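Local coordinates for protein dihydroxyacetone kinase (Citrobacter freundii, PDB 1UN8) that catalyses the ATP-dependent phosphorylation of dihydroxyacetone to dihydroxyacetone phosphate, working as a homodimer that needs a divalent metal ion, at residues A[151-156]-A[304-309]; A[256-261]-A[274-279]. All coordinates share one frame; numbering follows the deposited sequence.

Contact 1: A[151-156]-A[304-309]; sequences GIAGTI and SLTAIV
A153 and G154, at the turn that leads into helix 155-167, rest against S304 and T306 of strand 301-309, a compact example of a helix start seated on a sheet through an alanine and a glycine. Just upstream, G151 and I152 anchor the loop to neighbouring parts of the domain: the carbonyl of G151 is hydrogen-bonded to Y111, and the amide of I152 to the carboxylate of D139. A153 follows with its methyl aimed at the strand, CB lying 3.6 Å from S304 OG and 3.9 Å from T306 OG1, so that one carbon sits against two hydroxyl oxygens. A153 N donates to a water at 2.9 Å, and that water also bonds to S304 OG at 3.1 Å, a bridge between loop and strand. S304 OG can face the loop because chi1 (63°) sets it between its own backbone N and carbonyl carbon; there it is also bonded to N259 on the adjacent strand. At G154 the backbones come nearest, with G154 CA 5.8 Å from T306 CA. T306 CG2 reaches to 3.8 Å from G154 CA, its methyl lying against the glycine backbone. The hydroxyl of T306 is committed to S188 on the strand beyond. T155 turns back from the sheet and closes the type I turn that starts at I152: its N and its OG1 each reach I152 O at 2.9 Å, the hydroxyl in the carbonyl plane, so two donors grip one oxygen. With A153 about 8 Å, side chain to side chain, from the substrate-binding K109, this is a loop-to-helix junction packed on the second sheet of the DhaK domain, close to the dihydroxyacetone site.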
loop_
_atom_site.group_PDB
_atom_site.type_symbol
_atom_site.label_atom_id
_atom_site.label_comp_id
_atom_site.label_asym_id
_atom_site.label_seq_id
_atom_site.Cartn_x
_atom_site.Cartn_y
_atom_site.Cartn_z
ATOM N N GLY A 151 12.585 -17.697 -0.751
ATOM C CA GLY A 151 11.686 -17.524 0.370
ATOM C C GLY A 151 11.016 -16.167 0.226
ATOM O O GLY A 151 11.689 -15.139 0.128
ATOM N N ILE A 152 9.685 -16.171 0.207
ATOM C CA ILE A 152 8.918 -14.944 0.073
ATOM C C ILE A 152 7.816 -14.811 1.144
ATOM O O ILE A 152 7.974 -15.285 2.253
ATOM C CB ILE A 152 8.330 -14.852 -1.363
ATOM C CG1 ILE A 152 7.384 -16.040 -1.614
ATOM C CG2 ILE A 152 9.491 -14.826 -2.397
ATOM C CD1 ILE A 152 7.462 -16.600 -3.008
ATOM N N ALA A 153 6.695 -14.196 0.794
ATOM C CA ALA A 153 5.607 -13.950 1.734
ATOM C C ALA A 153 5.261 -15.041 2.748
ATOM O O ALA A 153 5.074 -14.754 3.929
ATOM C CB ALA A 153 4.354 -13.545 0.972
ATOM N N GLY A 154 5.177 -16.285 2.290
ATOM C CA GLY A 154 4.830 -17.376 3.181
ATOM C C GLY A 154 5.674 -17.446 4.442
ATOM O O GLY A 154 5.241 -17.972 5.461
ATOM N N THR A 155 6.886 -16.916 4.370
ATOM C CA THR A 155 7.777 -16.940 5.511
ATOM C C THR A 155 7.082 -16.499 6.798
ATOM O O THR A 155 7.259 -17.117 7.838
ATOM C CB THR A 155 9.008 -16.025 5.288
ATOM O OG1 THR A 155 9.755 -16.475 4.144
ATOM C CG2 THR A 155 9.903 -16.031 6.526
ATOM N N ILE A 156 6.286 -15.442 6.736
ATOM C CA ILE A 156 5.637 -14.975 7.946
ATOM C C ILE A 156 4.639 -15.984 8.493
ATOM O O ILE A 156 4.351 -15.989 9.687
ATOM C CB ILE A 156 4.936 -13.610 7.749
ATOM C CG1 ILE A 156 3.835 -13.737 6.700
ATOM C CG2 ILE A 156 5.972 -12.534 7.409
ATOM C CD1 ILE A 156 2.571 -12.952 7.064
ATOM N N SER A 304 1.217 -11.388 -4.251
ATOM C CA SER A 304 1.522 -12.808 -4.139
ATOM C C SER A 304 0.377 -13.529 -3.467
ATOM O O SER A 304 -0.386 -12.932 -2.713
ATOM C CB SER A 304 2.842 -13.016 -3.395
ATOM O OG SER A 304 2.759 -12.536 -2.064
ATOM N N LEU A 305 0.243 -14.809 -3.784
ATOM C CA LEU A 305 -0.781 -15.642 -3.196
ATOM C C LEU A 305 -0.086 -16.793 -2.489
ATOM O O LEU A 305 0.674 -17.541 -3.111
ATOM C CB LEU A 305 -1.704 -16.193 -4.272
ATOM C CG LEU A 305 -2.612 -15.171 -4.935
ATOM C CD1 LEU A 305 -3.347 -15.816 -6.101
ATOM C CD2 LEU A 305 -3.583 -14.621 -3.905
ATOM N N THR A 306 -0.326 -16.911 -1.184
ATOM C CA THR A 306 0.262 -17.991 -0.395
ATOM C C THR A 306 -0.812 -18.910 0.178
ATOM O O THR A 306 -1.743 -18.452 0.844
ATOM C CB THR A 306 1.084 -17.474 0.783
ATOM O OG1 THR A 306 2.181 -16.699 0.307
ATOM C CG2 THR A 306 1.621 -18.640 1.581
ATOM N N ALA A 307 -0.678 -20.202 -0.092
ATOM C CA ALA A 307 -1.613 -21.194 0.415
ATOM C C ALA A 307 -0.877 -22.062 1.430
ATOM O O ALA A 307 0.231 -22.531 1.169
ATOM C CB ALA A 307 -2.142 -22.055 -0.727
ATOM N N ILE A 308 -1.484 -22.227 2.598
ATOM C CA ILE A 308 -0.932 -23.075 3.652
ATOM C C ILE A 308 -1.977 -24.142 3.986
ATOM O O ILE A 308 -3.151 -23.823 4.193
ATOM C CB ILE A 308 -0.605 -22.277 4.928
ATOM C CG1 ILE A 308 -0.159 -23.245 6.015
ATOM C CG2 ILE A 308 -1.820 -21.471 5.392
ATOM C CD1 ILE A 308 1.188 -22.904 6.612
ATOM N N VAL A 309 -1.548 -25.402 4.020
ATOM C CA VAL A 309 -2.447 -26.515 4.312
ATOM C C VAL A 309 -2.797 -26.538 5.788
ATOM O O VAL A 309 -1.918 -26.505 6.644
ATOM C CB VAL A 309 -1.803 -27.866 3.935
ATOM C CG1 VAL A 309 -2.765 -29.005 4.242
ATOM C CG2 VAL A 309 -1.429 -27.869 2.461
HETATM O O HOH W 1 5.719 -13.222 -1.740
#

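Contact 2: A[256-261]-A[274-279]; sequences VMINNL and RELASS
L276 and V256 point their side chains at each other tip to tip, and the meeting of one helix leucine with two strand residues illustrates how a helix is seated on a parallel pair of strands. The leucine does its work through a single methyl. Its CD2 lies 3.6 Å from V256 CG1 and 3.9 Å from I258 CD1, and thus bridges two residues on the same side of strand 254-260. Against I258 the approach is oblique, the leucine methyl lying over the outer end of the isoleucine, where I258 CG1 is 4.0 Å from L276 CD2. V256 offers the branch that stands anti to its backbone N (chi1 170°), while L276, extended likewise at chi1 175°, carries its branch point out from the helix. L288 on strand 285-292 touches both I258 and L276 and continues this buried apolar layer.

S279 N and S279 OG both donate to L276 O, at 3.1 and 2.7 Å, and S278 OG bonds to R274 O at 3.0 Å. R274 forms a salt bridge with D15 of the second subunit. Strand 254-260, helix 266-277 and strand 285-292 make up a beta-alpha-beta crossover, and the L276 contacts with V256 and I258 pack its helix on its first strand.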
loop_
_atom_site.group_PDB
_atom_site.type_symbol
_atom_site.label_atom_id
_atom_site.label_comp_id
_atom_site.label_asym_id
_atom_site.label_seq_id
_atom_site.Cartn_x
_atom_site.Cartn_y
_atom_site.Cartn_z
ATOM N N VAL A 256 -5.458 -18.818 2.828
ATOM C CA VAL A 256 -4.758 -18.145 1.741
ATOM C C VAL A 256 -4.436 -16.701 2.084
ATOM O O VAL A 256 -5.307 -15.940 2.530
ATOM C CB VAL A 256 -5.594 -18.181 0.431
ATOM C CG1 VAL A 256 -4.982 -17.281 -0.630
ATOM C CG2 VAL A 256 -5.696 -19.615 -0.075
ATOM N N MET A 257 -3.177 -16.333 1.876
ATOM C CA MET A 257 -2.741 -14.979 2.151
ATOM C C MET A 257 -2.538 -14.178 0.860
ATOM O O MET A 257 -1.735 -14.552 -0.000
ATOM C CB MET A 257 -1.448 -15.002 2.962
ATOM C CG MET A 257 -0.754 -13.657 3.047
ATOM S SD MET A 257 0.641 -13.661 4.196
ATOM C CE MET A 257 1.634 -14.998 3.527
ATOM N N ILE A 258 -3.288 -13.088 0.727
ATOM C CA ILE A 258 -3.189 -12.195 -0.432
ATOM C C ILE A 258 -2.300 -11.024 -0.005
ATOM O O ILE A 258 -2.726 -10.138 0.736
ATOM C CB ILE A 258 -4.573 -11.656 -0.847
ATOM C CG1 ILE A 258 -5.538 -12.823 -1.050
ATOM C CG2 ILE A 258 -4.466 -10.851 -2.128
ATOM C CD1 ILE A 258 -6.835 -12.695 -0.284
ATOM N N ASN A 259 -1.067 -11.047 -0.488
ATOM C CA ASN A 259 -0.047 -10.065 -0.166
ATOM C C ASN A 259 0.218 -9.042 -1.275
ATOM O O ASN A 259 0.396 -9.388 -2.442
ATOM C CB ASN A 259 1.250 -10.802 0.170
ATOM C CG ASN A 259 2.414 -9.857 0.465
ATOM O OD1 ASN A 259 2.365 -9.065 1.410
ATOM N ND2 ASN A 259 3.473 -9.949 -0.341
ATOM N N ASN A 260 0.261 -7.774 -0.891
ATOM C CA ASN A 260 0.514 -6.702 -1.835
ATOM C C ASN A 260 2.013 -6.434 -1.814
ATOM O O ASN A 260 2.546 -6.042 -0.770
ATOM C CB ASN A 260 -0.236 -5.443 -1.416
ATOM C CG ASN A 260 -0.144 -4.346 -2.461
ATOM O OD1 ASN A 260 0.859 -4.229 -3.170
ATOM N ND2 ASN A 260 -1.186 -3.528 -2.555
ATOM N N LEU A 261 2.697 -6.639 -2.942
ATOM C CA LEU A 261 4.138 -6.416 -2.966
ATOM C C LEU A 261 4.533 -4.949 -2.729
ATOM O O LEU A 261 5.716 -4.638 -2.528
ATOM C CB LEU A 261 4.746 -6.932 -4.272
ATOM C CG LEU A 261 5.197 -8.402 -4.346
ATOM C CD1 LEU A 261 5.143 -9.062 -2.982
ATOM C CD2 LEU A 261 4.346 -9.142 -5.333
ATOM N N ARG A 274 -11.458 -10.795 -5.219
ATOM C CA ARG A 274 -12.673 -11.343 -5.791
ATOM C C ARG A 274 -12.374 -12.507 -6.733
ATOM O O ARG A 274 -13.094 -13.501 -6.745
ATOM C CB ARG A 274 -13.441 -10.269 -6.561
ATOM C CG ARG A 274 -14.668 -10.810 -7.287
ATOM C CD ARG A 274 -15.239 -9.776 -8.226
ATOM N NE ARG A 274 -16.317 -10.306 -9.051
ATOM C CZ ARG A 274 -16.178 -11.316 -9.906
ATOM N NH1 ARG A 274 -14.999 -11.917 -10.050
ATOM N NH2 ARG A 274 -17.215 -11.722 -10.627
ATOM N N GLU A 275 -11.322 -12.362 -7.534
ATOM C CA GLU A 275 -10.927 -13.394 -8.479
ATOM C C GLU A 275 -10.592 -14.680 -7.729
ATOM O O GLU A 275 -11.048 -15.766 -8.102
ATOM C CB GLU A 275 -9.712 -12.932 -9.300
ATOM C CG GLU A 275 -9.898 -11.599 -10.018
ATOM C CD GLU A 275 -10.921 -11.662 -11.137
ATOM O OE1 GLU A 275 -11.775 -12.574 -11.130
ATOM O OE2 GLU A 275 -10.882 -10.788 -12.026
ATOM N N LEU A 276 -9.798 -14.549 -6.670
ATOM C CA LEU A 276 -9.407 -15.693 -5.866
ATOM C C LEU A 276 -10.635 -16.400 -5.323
ATOM O O LEU A 276 -10.704 -17.623 -5.330
ATOM C CB LEU A 276 -8.530 -15.267 -4.691
ATOM C CG LEU A 276 -8.189 -16.430 -3.748
ATOM C CD1 LEU A 276 -7.103 -17.304 -4.361
ATOM C CD2 LEU A 276 -7.724 -15.895 -2.422
ATOM N N ALA A 277 -11.600 -15.626 -4.850
ATOM C CA ALA A 277 -12.827 -16.182 -4.285
ATOM C C ALA A 277 -13.656 -16.918 -5.323
ATOM O O ALA A 277 -14.495 -17.752 -4.987
ATOM C CB ALA A 277 -13.657 -15.068 -3.653
ATOM N N SER A 278 -13.420 -16.607 -6.589
ATOM C CA SER A 278 -14.149 -17.243 -7.676
ATOM C C SER A 278 -13.300 -18.282 -8.399
ATOM O O SER A 278 -13.731 -18.847 -9.403
ATOM C CB SER A 278 -14.598 -16.187 -8.681
ATOM O OG SER A 278 -15.287 -15.146 -8.024
ATOM N N SER A 279 -12.093 -18.530 -7.899
ATOM C CA SER A 279 -11.206 -19.490 -8.533
ATOM C C SER A 279 -11.512 -20.904 -8.059
ATOM O O SER A 279 -12.196 -21.101 -7.059
ATOM C CB SER A 279 -9.740 -19.138 -8.237
ATOM O OG SER A 279 -9.402 -19.416 -6.890
#

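Contacts 1 and 2 meet across neighbouring antiparallel strands of one mixed sheet, 301-309 and 254-260, with their centres about 12 Å apart. Probable backbone hydrogen bonds join them, M257 N to T306 O and S304 N to N259 O, both at 2.8 Å. M257 points away from helix 266-277 and onto the other face, where its SD lies 3.5 Å from I156 CD1. The sheet is therefore sandwiched, with the loop and helix start of contact 1 on one face and the helix of contact 2 on the other. Only contact 1 approaches the substrate site, its A153 being about 9 Å from H61 between side chains; contact 2 lies farther off.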